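Local coordinates for aminotransferase, class III (Thermomicrobium roseum, PDB 6IO1), which acts as a thermostable (S)-enantioselective omega-transaminase, probably moving amino groups by way of pyridoxal 5'-phosphate, at residues G226-G231 and L259-T264; G294-G299 and C331-R336; N62-H67 and P426-S431; E199-R204 and V237-Y242. All coordinates share one frame; numbering follows the deposited sequence.

Contact 1 (G226-G231 and L259-T264). With PMP (4'-deoxy-4'-aminopyridoxal-5'-phosphate), chain C.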
loop_
_atom_site.group_PDB
_atom_site.type_symbol
_atom_site.label_atom_id
_atom_site.label_comp_id
_atom_site.label_asym_id
_atom_site.label_seq_id
_atom_site.Cartn_x
_atom_site.Cartn_y
_atom_site.Cartn_z
ATOM N N GLY B 226 6.438 -17.976 0.948
ATOM C CA GLY B 226 6.420 -18.318 2.356
ATOM C C GLY B 226 7.356 -17.445 3.156
ATOM O O GLY B 226 8.315 -16.873 2.627
ATOM N N GLU B 227 7.064 -17.348 4.448
ATOM C CA GLU B 227 7.910 -16.680 5.428
ATOM C C GLU B 227 8.927 -17.668 5.991
ATOM O O GLU B 227 8.599 -18.842 6.190
ATOM C CB GLU B 227 7.073 -16.113 6.571
ATOM C CG GLU B 227 5.866 -15.295 6.134
ATOM C CD GLU B 227 4.728 -15.353 7.140
ATOM O OE1 GLU B 227 4.789 -14.627 8.154
ATOM O OE2 GLU B 227 3.772 -16.125 6.915
ATOM N N PRO B 228 10.169 -17.241 6.236
ATOM C CA PRO B 228 11.125 -18.160 6.881
ATOM C C PRO B 228 10.615 -18.660 8.219
ATOM O O PRO B 228 10.665 -19.865 8.500
ATOM C CB PRO B 228 12.392 -17.303 7.021
ATOM C CG PRO B 228 12.248 -16.229 5.994
ATOM C CD PRO B 228 10.780 -15.945 5.900
ATOM N N VAL B 229 10.116 -17.754 9.054
ATOM C CA VAL B 229 9.348 -18.094 10.244
ATOM C C VAL B 229 7.999 -17.404 10.116
ATOM O O VAL B 229 7.936 -16.171 10.027
ATOM C CB VAL B 229 10.064 -17.666 11.535
ATOM C CG1 VAL B 229 9.184 -17.942 12.744
ATOM C CG2 VAL B 229 11.399 -18.379 11.664
ATOM N N GLN B 230 6.927 -18.193 10.092
ATOM C CA GLN B 230 5.593 -17.614 10.007
ATOM C C GLN B 230 5.335 -16.770 11.246
ATOM O O GLN B 230 5.570 -17.217 12.369
ATOM C CB GLN B 230 4.543 -18.718 9.875
ATOM C CG GLN B 230 4.577 -19.442 8.536
ATOM C CD GLN B 230 3.745 -20.710 8.528
ATOM O OE1 GLN B 230 3.955 -21.611 9.340
ATOM N NE2 GLN B 230 2.795 -20.787 7.603
ATOM N N GLY B 231 4.872 -15.540 11.045
ATOM C CA GLY B 231 4.754 -14.613 12.154
ATOM C C GLY B 231 3.347 -14.413 12.672
ATOM O O GLY B 231 3.043 -14.773 13.813
ATOM N N LEU B 259 10.430 -15.509 -0.998
ATOM C CA LEU B 259 10.645 -15.502 0.443
ATOM C C LEU B 259 10.105 -14.200 1.017
ATOM O O LEU B 259 10.544 -13.113 0.627
ATOM C CB LEU B 259 12.125 -15.670 0.783
ATOM C CG LEU B 259 12.381 -16.336 2.135
ATOM C CD1 LEU B 259 11.820 -17.751 2.154
ATOM C CD2 LEU B 259 13.862 -16.335 2.462
ATOM N N ASP B 260 9.158 -14.317 1.944
ATOM C CA ASP B 260 8.511 -13.162 2.564
ATOM C C ASP B 260 9.303 -12.809 3.815
ATOM O O ASP B 260 9.146 -13.437 4.864
ATOM C CB ASP B 260 7.051 -13.481 2.876
ATOM C CG ASP B 260 6.295 -12.300 3.472
ATOM O OD1 ASP B 260 6.927 -11.356 3.983
ATOM O OD2 ASP B 260 5.048 -12.323 3.427
ATOM N N GLU B 261 10.151 -11.786 3.708
ATOM C CA GLU B 261 10.975 -11.323 4.815
ATOM C C GLU B 261 10.424 -10.055 5.456
ATOM O O GLU B 261 11.188 -9.286 6.049
ATOM C CB GLU B 261 12.412 -11.097 4.345
ATOM C CG GLU B 261 13.133 -12.364 3.913
ATOM C CD GLU B 261 14.190 -12.804 4.906
ATOM O OE1 GLU B 261 14.147 -12.344 6.066
ATOM O OE2 GLU B 261 15.067 -13.607 4.525
ATOM N N VAL B 262 9.116 -9.814 5.333
ATOM C CA VAL B 262 8.523 -8.586 5.860
ATOM C C VAL B 262 8.742 -8.485 7.366
ATOM O O VAL B 262 9.073 -7.413 7.888
ATOM C CB VAL B 262 7.029 -8.516 5.490
ATOM C CG1 VAL B 262 6.310 -7.479 6.334
ATOM C CG2 VAL B 262 6.869 -8.197 4.009
ATOM N N ILE B 263 8.578 -9.592 8.085
ATOM C CA ILE B 263 8.799 -9.600 9.529
ATOM C C ILE B 263 10.229 -9.994 9.871
ATOM O O ILE B 263 10.910 -9.306 10.637
ATOM C CB ILE B 263 7.790 -10.543 10.220
ATOM C CG1 ILE B 263 6.376 -9.967 10.167
ATOM C CG2 ILE B 263 8.205 -10.799 11.660
ATOM C CD1 ILE B 263 5.364 -10.799 10.925
ATOM N N THR B 264 10.704 -11.106 9.305
ATOM C CA THR B 264 12.023 -11.622 9.654
ATOM C C THR B 264 13.143 -10.693 9.204
ATOM O O THR B 264 14.229 -10.708 9.793
ATOM C CB THR B 264 12.223 -13.008 9.041
ATOM O OG1 THR B 264 12.079 -12.927 7.617
ATOM C CG2 THR B 264 11.198 -13.986 9.594
HETATM N N1 PMP C . 3.779 -10.007 4.968
HETATM C C2 PMP C . 3.963 -10.407 6.226
HETATM C C2A PMP C . 4.945 -11.503 6.500
HETATM C C3 PMP C . 3.250 -9.812 7.274
HETATM O O3 PMP C . 3.459 -10.242 8.552
HETATM C C4 PMP C . 2.337 -8.790 7.000
HETATM C C4A PMP C . 1.557 -8.135 8.114
HETATM N N4A PMP C . 2.282 -8.144 9.388
HETATM C C5 PMP C . 2.158 -8.384 5.670
HETATM C C6 PMP C . 2.903 -9.026 4.699
HETATM C C5A PMP C . 1.192 -7.295 5.314
HETATM O O4P PMP C . 1.848 -5.989 5.362
HETATM P P PMP C . 1.018 -4.619 5.153
HETATM O O1P PMP C . 2.038 -3.502 5.245
HETATM O O2P PMP C . 0.379 -4.724 3.783
HETATM O O3P PMP C . 0.000 -4.584 6.276
#

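Contact 2 (G294-G299 and C331-R336)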
loop_
_atom_site.group_PDB
_atom_site.type_symbol
_atom_site.label_atom_id
_atom_site.label_comp_id
_atom_site.label_asym_id
_atom_site.label_seq_id
_atom_site.Cartn_x
_atom_site.Cartn_y
_atom_site.Cartn_z
ATOM N N GLY B 294 9.702 1.397 10.836
ATOM C CA GLY B 294 8.362 1.934 10.909
ATOM C C GLY B 294 8.276 3.443 10.918
ATOM O O GLY B 294 7.167 3.981 11.027
ATOM N N TYR B 295 9.406 4.145 10.804
ATOM C CA TYR B 295 9.382 5.604 10.859
ATOM C C TYR B 295 8.661 6.203 9.654
ATOM O O TYR B 295 7.992 7.234 9.779
ATOM C CB TYR B 295 10.808 6.144 10.974
ATOM C CG TYR B 295 11.370 6.065 12.380
ATOM C CD1 TYR B 295 11.490 4.843 13.032
ATOM C CD2 TYR B 295 11.780 7.208 13.054
ATOM C CE1 TYR B 295 11.997 4.764 14.316
ATOM C CE2 TYR B 295 12.288 7.138 14.339
ATOM C CZ TYR B 295 12.395 5.914 14.964
ATOM O OH TYR B 295 12.902 5.838 16.241
ATOM N N VAL B 296 8.798 5.586 8.483
ATOM C CA VAL B 296 8.077 6.004 7.279
ATOM C C VAL B 296 7.613 4.743 6.556
ATOM O O VAL B 296 8.367 3.759 6.498
ATOM C CB VAL B 296 8.953 6.880 6.363
ATOM C CG1 VAL B 296 8.176 7.314 5.129
ATOM C CG2 VAL B 296 9.473 8.106 7.102
ATOM N N PRO B 297 6.393 4.706 6.017
ATOM C CA PRO B 297 5.937 3.506 5.294
ATOM C C PRO B 297 6.836 3.194 4.108
ATOM O O PRO B 297 7.009 4.012 3.203
ATOM C CB PRO B 297 4.521 3.884 4.849
ATOM C CG PRO B 297 4.073 4.884 5.853
ATOM C CD PRO B 297 5.300 5.678 6.205
ATOM N N LEU B 298 7.413 1.994 4.123
ATOM C CA LEU B 298 8.274 1.549 3.038
ATOM C C LEU B 298 8.250 0.031 2.953
ATOM O O LEU B 298 8.188 -0.659 3.974
ATOM C CB LEU B 298 9.714 2.042 3.223
ATOM C CG LEU B 298 10.688 1.690 2.095
ATOM C CD1 LEU B 298 10.156 2.170 0.754
ATOM C CD2 LEU B 298 12.059 2.272 2.361
ATOM N N GLY B 299 8.294 -0.474 1.723
ATOM C CA GLY B 299 8.359 -1.890 1.439
ATOM C C GLY B 299 9.105 -2.063 0.136
ATOM O O GLY B 299 9.482 -1.087 -0.512
ATOM N N CYS B 331 12.936 6.353 1.449
ATOM C CA CYS B 331 14.230 5.759 1.125
ATOM C C CYS B 331 15.365 6.402 1.919
ATOM O O CYS B 331 16.289 5.708 2.356
ATOM C CB CYS B 331 14.487 5.864 -0.377
ATOM S SG CYS B 331 13.340 4.890 -1.380
ATOM N N ALA B 332 15.328 7.725 2.100
ATOM C CA ALA B 332 16.353 8.382 2.908
ATOM C C ALA B 332 16.300 7.911 4.358
ATOM O O ALA B 332 17.340 7.623 4.974
ATOM C CB ALA B 332 16.192 9.900 2.828
ATOM N N VAL B 333 15.091 7.827 4.922
ATOM C CA VAL B 333 14.943 7.320 6.282
ATOM C C VAL B 333 15.428 5.879 6.360
ATOM O O VAL B 333 16.036 5.468 7.354
ATOM C CB VAL B 333 13.481 7.461 6.749
ATOM C CG1 VAL B 333 13.255 6.702 8.047
ATOM C CG2 VAL B 333 13.123 8.928 6.921
ATOM N N ALA B 334 15.171 5.091 5.313
ATOM C CA ALA B 334 15.653 3.714 5.277
ATOM C C ALA B 334 17.173 3.659 5.266
ATOM O O ALA B 334 17.772 2.798 5.916
ATOM C CB ALA B 334 15.089 2.991 4.055
ATOM N N LEU B 335 17.814 4.552 4.511
ATOM C CA LEU B 335 19.273 4.587 4.487
ATOM C C LEU B 335 19.834 4.903 5.869
ATOM O O LEU B 335 20.778 4.248 6.331
ATOM C CB LEU B 335 19.759 5.612 3.462
ATOM C CG LEU B 335 19.535 5.270 1.987
ATOM C CD1 LEU B 335 19.902 6.450 1.100
ATOM C CD2 LEU B 335 20.328 4.033 1.593
ATOM N N ARG B 336 19.251 5.892 6.551
ATOM C CA ARG B 336 19.716 6.218 7.900
ATOM C C ARG B 336 19.460 5.065 8.872
ATOM O O ARG B 336 20.312 4.742 9.717
ATOM C CB ARG B 336 19.039 7.497 8.390
ATOM C CG ARG B 336 19.858 8.284 9.396
ATOM C CD ARG B 336 21.065 8.929 8.739
ATOM N NE ARG B 336 21.938 9.564 9.720
ATOM C CZ ARG B 336 22.906 8.933 10.375
ATOM N NH1 ARG B 336 23.149 7.653 10.129
ATOM N NH2 ARG B 336 23.652 9.588 11.255
#

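Contact 3 (N62-H67 and P426-S431)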
loop_
_atom_site.group_PDB
_atom_site.type_symbol
_atom_site.label_atom_id
_atom_site.label_comp_id
_atom_site.label_asym_id
_atom_site.label_seq_id
_atom_site.Cartn_x
_atom_site.Cartn_y
_atom_site.Cartn_z
ATOM N N ASN B 62 7.872 -4.012 13.707
ATOM C CA ASN B 62 8.608 -3.163 12.774
ATOM C C ASN B 62 9.501 -2.094 13.389
ATOM O O ASN B 62 10.408 -1.631 12.692
ATOM C CB ASN B 62 7.641 -2.477 11.794
ATOM C CG ASN B 62 6.555 -1.687 12.487
ATOM O OD1 ASN B 62 6.269 -1.895 13.663
ATOM N ND2 ASN B 62 5.932 -0.776 11.749
ATOM N N VAL B 63 9.320 -1.702 14.649
ATOM C CA VAL B 63 10.166 -0.652 15.213
ATOM C C VAL B 63 11.461 -1.281 15.712
ATOM O O VAL B 63 11.685 -1.408 16.922
ATOM C CB VAL B 63 9.443 0.127 16.328
ATOM C CG1 VAL B 63 10.250 1.357 16.725
ATOM C CG2 VAL B 63 8.058 0.544 15.865
ATOM N N ASN B 64 12.316 -1.691 14.772
ATOM C CA ASN B 64 13.473 -2.514 15.112
ATOM C C ASN B 64 14.523 -1.745 15.909
ATOM O O ASN B 64 15.066 -2.271 16.887
ATOM C CB ASN B 64 14.074 -3.104 13.836
ATOM C CG ASN B 64 13.190 -4.173 13.224
ATOM O OD1 ASN B 64 12.031 -4.329 13.608
ATOM N ND2 ASN B 64 13.734 -4.918 12.269
ATOM N N ILE B 65 14.837 -0.504 15.513
ATOM C CA ILE B 65 15.872 0.254 16.214
ATOM C C ILE B 65 15.316 1.067 17.375
ATOM O O ILE B 65 16.075 1.800 18.023
ATOM C CB ILE B 65 16.651 1.188 15.263
ATOM C CG1 ILE B 65 15.792 2.379 14.836
ATOM C CG2 ILE B 65 17.167 0.415 14.058
ATOM C CD1 ILE B 65 16.569 3.449 14.096
ATOM N N GLY B 66 14.023 0.959 17.663
ATOM C CA GLY B 66 13.432 1.644 18.792
ATOM C C GLY B 66 12.895 3.020 18.440
ATOM O O GLY B 66 13.139 3.573 17.366
ATOM N N HIS B 67 12.140 3.577 19.382
ATOM C CA HIS B 67 11.532 4.883 19.196
ATOM C C HIS B 67 12.529 5.995 19.518
ATOM O O HIS B 67 13.541 5.788 20.193
ATOM C CB HIS B 67 10.297 5.041 20.086
ATOM C CG HIS B 67 9.244 3.997 19.871
ATOM N ND1 HIS B 67 8.411 3.992 18.772
ATOM C CD2 HIS B 67 8.873 2.938 20.629
ATOM C CE1 HIS B 67 7.581 2.969 18.857
ATOM N NE2 HIS B 67 7.840 2.312 19.973
ATOM N N PRO B 426 9.630 -7.601 20.392
ATOM C CA PRO B 426 10.234 -6.372 20.928
ATOM C C PRO B 426 11.303 -5.724 20.034
ATOM O O PRO B 426 11.831 -6.393 19.165
ATOM C CB PRO B 426 10.868 -6.833 22.248
ATOM C CG PRO B 426 11.174 -8.295 22.015
ATOM C CD PRO B 426 10.039 -8.791 21.142
ATOM N N PRO B 427 11.618 -4.422 20.232
ATOM C CA PRO B 427 12.630 -3.725 19.429
ATOM C C PRO B 427 13.993 -4.413 19.589
ATOM O O PRO B 427 14.322 -4.828 20.686
ATOM C CB PRO B 427 12.681 -2.317 20.043
ATOM C CG PRO B 427 11.334 -2.157 20.711
ATOM C CD PRO B 427 10.998 -3.540 21.225
ATOM N N LEU B 428 14.751 -4.497 18.492
ATOM C CA LEU B 428 16.027 -5.205 18.484
ATOM C C LEU B 428 17.014 -4.673 19.516
ATOM O O LEU B 428 18.024 -5.335 19.777
ATOM C CB LEU B 428 16.662 -5.139 17.092
ATOM C CG LEU B 428 15.826 -5.539 15.873
ATOM C CD1 LEU B 428 16.721 -5.706 14.651
ATOM C CD2 LEU B 428 15.028 -6.809 16.125
ATOM N N THR B 429 16.752 -3.509 20.105
ATOM C CA THR B 429 17.653 -2.895 21.072
ATOM C C THR B 429 17.351 -3.289 22.513
ATOM O O THR B 429 17.992 -2.757 23.427
ATOM C CB THR B 429 17.600 -1.371 20.945
ATOM O OG1 THR B 429 16.259 -0.917 21.169
ATOM C CG2 THR B 429 18.046 -0.939 19.558
ATOM N N ILE B 430 16.387 -4.187 22.737
ATOM C CA ILE B 430 15.930 -4.477 24.093
ATOM C C ILE B 430 17.076 -5.026 24.930
ATOM O O ILE B 430 17.823 -5.916 24.505
ATOM C CB ILE B 430 14.726 -5.433 24.060
ATOM C CG1 ILE B 430 14.103 -5.560 25.453
ATOM C CG2 ILE B 430 15.114 -6.801 23.506
ATOM C CD1 ILE B 430 12.708 -6.155 25.440
ATOM N N SER B 431 17.250 -4.448 26.111
ATOM C CA SER B 431 18.270 -4.879 27.051
ATOM C C SER B 431 17.775 -6.009 27.948
ATOM O O SER B 431 16.603 -6.407 27.915
ATOM C CB SER B 431 18.716 -3.705 27.924
ATOM O OG SER B 431 17.738 -3.395 28.906
#

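Contact 4 (E199-R204 and V237-Y242)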
loop_
_atom_site.group_PDB
_atom_site.type_symbol
_atom_site.label_atom_id
_atom_site.label_comp_id
_atom_site.label_asym_id
_atom_site.label_seq_id
_atom_site.Cartn_x
_atom_site.Cartn_y
_atom_site.Cartn_z
ATOM N N GLU B 199 13.366 -34.842 11.343
ATOM C CA GLU B 199 13.629 -35.473 10.053
ATOM C C GLU B 199 12.366 -36.107 9.476
ATOM O O GLU B 199 12.058 -35.923 8.292
ATOM C CB GLU B 199 14.740 -36.508 10.206
ATOM C CG GLU B 199 15.064 -37.285 8.945
ATOM C CD GLU B 199 16.404 -37.988 9.034
ATOM O OE1 GLU B 199 17.070 -38.143 7.990
ATOM O OE2 GLU B 199 16.795 -38.379 10.155
ATOM N N GLU B 200 11.624 -36.861 10.295
ATOM C CA GLU B 200 10.407 -37.508 9.809
ATOM C C GLU B 200 9.363 -36.477 9.394
ATOM O O GLU B 200 8.686 -36.637 8.369
ATOM C CB GLU B 200 9.840 -38.431 10.890
ATOM C CG GLU B 200 10.743 -39.591 11.286
ATOM C CD GLU B 200 10.302 -40.252 12.581
ATOM O OE1 GLU B 200 10.298 -41.500 12.646
ATOM O OE2 GLU B 200 9.960 -39.523 13.537
ATOM N N PHE B 201 9.215 -35.414 10.188
ATOM C CA PHE B 201 8.272 -34.350 9.859
ATOM C C PHE B 201 8.643 -33.676 8.543
ATOM O O PHE B 201 7.774 -33.424 7.696
ATOM C CB PHE B 201 8.239 -33.338 11.004
ATOM C CG PHE B 201 7.129 -32.334 10.907
ATOM C CD1 PHE B 201 5.929 -32.657 10.298
ATOM C CD2 PHE B 201 7.284 -31.066 11.443
ATOM C CE1 PHE B 201 4.908 -31.728 10.216
ATOM C CE2 PHE B 201 6.269 -30.136 11.365
ATOM C CZ PHE B 201 5.079 -30.466 10.751
ATOM N N VAL B 202 9.932 -33.383 8.353
ATOM C CA VAL B 202 10.390 -32.777 7.105
ATOM C C VAL B 202 10.137 -33.715 5.933
ATOM O O VAL B 202 9.757 -33.276 4.841
ATOM C CB VAL B 202 11.878 -32.389 7.216
ATOM C CG1 VAL B 202 12.448 -32.049 5.848
ATOM C CG2 VAL B 202 12.048 -31.215 8.163
ATOM N N ALA B 203 10.351 -35.018 6.135
ATOM C CA ALA B 203 10.084 -35.981 5.070
ATOM C C ALA B 203 8.611 -35.972 4.684
ATOM O O ALA B 203 8.270 -35.997 3.493
ATOM C CB ALA B 203 10.521 -37.380 5.502
ATOM N N ARG B 204 7.722 -35.914 5.680
ATOM C CA ARG B 204 6.291 -35.860 5.391
ATOM C C ARG B 204 5.933 -34.594 4.622
ATOM O O ARG B 204 5.154 -34.637 3.659
ATOM C CB ARG B 204 5.487 -35.910 6.688
ATOM C CG ARG B 204 5.475 -37.233 7.425
ATOM C CD ARG B 204 4.479 -37.133 8.569
ATOM N NE ARG B 204 4.230 -38.401 9.244
ATOM C CZ ARG B 204 3.253 -38.587 10.125
ATOM N NH1 ARG B 204 2.425 -37.592 10.415
ATOM N NH2 ARG B 204 3.089 -39.769 10.702
ATOM N N VAL B 237 7.983 -21.879 14.011
ATOM C CA VAL B 237 9.392 -22.087 13.693
ATOM C C VAL B 237 9.505 -23.415 12.956
ATOM O O VAL B 237 9.109 -24.457 13.496
ATOM C CB VAL B 237 10.265 -22.065 14.957
ATOM C CG1 VAL B 237 11.735 -22.184 14.588
ATOM C CG2 VAL B 237 10.012 -20.792 15.751
ATOM N N PRO B 238 10.027 -23.429 11.733
ATOM C CA PRO B 238 10.058 -24.665 10.957
ATOM C C PRO B 238 11.050 -25.645 11.553
ATOM O O PRO B 238 11.996 -25.238 12.245
ATOM C CB PRO B 238 10.505 -24.193 9.566
ATOM C CG PRO B 238 11.336 -22.989 9.849
ATOM C CD PRO B 238 10.675 -22.312 11.023
ATOM N N PRO B 239 10.869 -26.941 11.319
ATOM C CA PRO B 239 11.833 -27.914 11.833
ATOM C C PRO B 239 13.158 -27.785 11.101
ATOM O O PRO B 239 13.242 -27.248 9.994
ATOM C CB PRO B 239 11.165 -29.264 11.552
ATOM C CG PRO B 239 10.265 -28.995 10.394
ATOM C CD PRO B 239 9.774 -27.585 10.572
ATOM N N ASP B 240 14.209 -28.276 11.751
ATOM C CA ASP B 240 15.539 -28.220 11.162
ATOM C C ASP B 240 15.572 -28.987 9.846
ATOM O O ASP B 240 15.075 -30.114 9.758
ATOM C CB ASP B 240 16.567 -28.780 12.142
ATOM C CG ASP B 240 16.631 -27.987 13.434
ATOM O OD1 ASP B 240 16.451 -26.752 13.384
ATOM O OD2 ASP B 240 16.867 -28.595 14.500
ATOM N N GLY B 241 16.158 -28.369 8.822
ATOM C CA GLY B 241 16.267 -28.987 7.517
ATOM C C GLY B 241 15.067 -28.803 6.613
ATOM O O GLY B 241 15.093 -29.287 5.474
ATOM N N TYR B 242 14.016 -28.127 7.082
ATOM C CA TYR B 242 12.808 -27.957 6.279
ATOM C C TYR B 242 13.085 -27.134 5.026
ATOM O O TYR B 242 12.770 -27.555 3.903
ATOM C CB TYR B 242 11.718 -27.300 7.132
ATOM C CG TYR B 242 10.547 -26.737 6.354
ATOM C CD1 TYR B 242 9.457 -27.534 6.034
ATOM C CD2 TYR B 242 10.522 -25.404 5.960
ATOM C CE1 TYR B 242 8.382 -27.027 5.331
ATOM C CE2 TYR B 242 9.452 -24.888 5.254
ATOM C CZ TYR B 242 8.384 -25.703 4.943
ATOM O OH TYR B 242 7.314 -25.194 4.244
#

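Contact 1 (G226-G231 and L259-T264)
Asp260 gives its backbone N-H to Gly226 O in a nearly straight bond, N to O 2.8 Å (176° at the hydrogen), at the parallel bridge where strands 221-226 and 256-260 end side by side. The tight half of the contact lies just beyond. Pro228 CD presses on Asp260 O at 3.2 Å, and Pro228 CG lies 3.9 Å from Leu259 CG and 3.7 Å from Thr264 OG1. That hydroxyl is 2.6 Å from Glu261 OE1, in a carboxylate that also takes the N-H groups of Gly274 and Met275. The other side is looser: Gly231 CA comes no nearer than 4.1 Å to Ile263 CD1. Met379 of strand 379-384 covers it, so that protein and not solvent closes it.

Toward the cofactor, Glu227 and Asp260 run side by side. With CG anti to its backbone N (chi1 -178°), Asp260 places OD2 3.1 Å from PMP N1, while OD1 takes the N-H of Val262 in an Asx turn. This turn helps set Val262 over the pyridine ring, CB 3.6 Å from N1. An alanine in place of Asp260 would probably leave the pyridine nitrogen and the Val262 N-H without their carboxylate. Asp260 OD2 also takes hydrogen bonds from His155 ND1 and Asn125 ND2 of the same pocket, which help hold it; as in related fold-type I enzymes, a carboxylate at N1 is likely to favour a protonated pyridine.

Contact 2 (G294-G299 and C331-R336)
Tyr295 OH is gripped twice, by the carbonyl O of Gly66 and the backbone N-H of Arg69, while CB of the same residue rests on Val333 CG1 of helix 328-344 at 3.9 Å. The division of labour follows from the side chain's first torsion: with CG anti to the carbonyl carbon (chi1 -79°), the ring leads away from the helix and only its root stays against Val333.

Val296 CG2 meets Val333 CG2 branch to branch at 3.7 Å, the two side chains being set at a slant to each other. Leu298, CG anti to its backbone N (chi1 -177°), extends toward the helix, where CD2 touches Ala334 CB at 3.5 Å and lies 4.3 Å from Cys331 N.

The loop thus passes across one face of the helix and leads into strand 299-304. Leu100 of helix 95-107 also packs on Leu298 and Cys331, and Leu72 of helix 70-82 on Tyr295 and Val333. At the dimer interface, Gly294 O bonds to His327 NE2 of the second subunit. Between loop and helix the chemistry is wholly apolar: the fit depends on the shapes of methyl branches, and polar bonding is left to the tyrosine hydroxyl and the backbone.

Contact 3 (N62-H67 and P426-S431)
Pro427 packs against an inverse gamma turn centred on Val63 and itself opens a type I beta turn that runs to Ile430. The contact joins the loop leading into helix 70-82 to the loop between strand 421-424 and helix 432-450, and Phe85 of the second subunit packs on Val63. The Pro427 ring comes in beside the carbonyl, CB 3.4 Å from Val63 O.

Leu428 follows with the one hydrogen bond between the segments, Leu428 N to Asn64 O at 2.8 Å, weak because it is sharply bent (127° at the hydrogen). The two side chains lie alongside and point the same way, Leu428 CG 3.6 Å from Asn64 CB. Arg268 bonds both Asn64 OD1 and Pro426 O, bridging the segments.

Thr429 has CG2 anti to its carbonyl carbon (OG1 at chi1 59°), which sets the methyl over the carbonyl of Ile65, CG2 3.7 Å from Ile65 O. Its hydroxyl lies near Gly66, where a CB would come within 3.5 Å of Thr429 OG1.

Ile430 closes the turn, its N 3.0 Å from Pro427 O. Ser431 is the N-cap of helix 432-450: its side chain caps a backbone N, and its own N-H is taken by Glu434 OE1, as in a capping box.

Contact 4 (E199-R204 and V237-Y242)
Val202 turns CG1 anti to its backbone N (chi1 167°), which leaves CG2 anti to the carbonyl carbon and against Pro239 CG at 3.6 Å. Phe201, with its CG anti to the backbone N (chi1 -169°), swings its ring round to the same proline, so that CD2 lies 3.8 Å from Pro239 CG. Two consecutive residues of the helix therefore meet Pro239 CG, the Phe201 and Pro239 side chains crossing at about a right angle.

Pro239 also begins a type II beta turn, closed by Tyr242 N to Pro239 O at 3.1 Å. Val202 sits against this turn: CG2 is 3.6 Å from Asp240 O, CG1 is 3.8 Å from Gly241 O, and CG2 is 4.1 Å from Tyr242 CB. Gly241 has a positive phi (86°) at which a CB would jam against the preceding carbonyl. An alanine in place of Val202 would probably open a gap between the helix and the turn, leaving Pro239 leaning on Phe201 alone of the two.

Gly241 is the N-cap of helix 242-253, whose Ala245 also meets Val202. Helix 198-216 thus packs beside the start of helix 242-253, and Tyr242 OH bonds Arg150 at the end of strand 146-150.

How the contacts relate
From the N terminus, residues 62-67 open the longest loop, which contact 3 closes only at 426-431; the other three contacts all fall within it. Contacts 4 and 1 cross: 199-204, 226-231, 237-242 and 259-264 alternate along the chain. They also touch, Pro228 O lying 3.5 Å from Pro238 CG, so that the outer helix pair is joined to the strand ends at the cofactor. Contact 2 follows in series, with 294-299 meeting 331-336. It touches contact 3, where Gly294 CA lies 3.7 Å from Asn62 ND2, and both border the second subunit. Contact 4 lies across the chain's centre from contact 2, their centres about 36 Å apart.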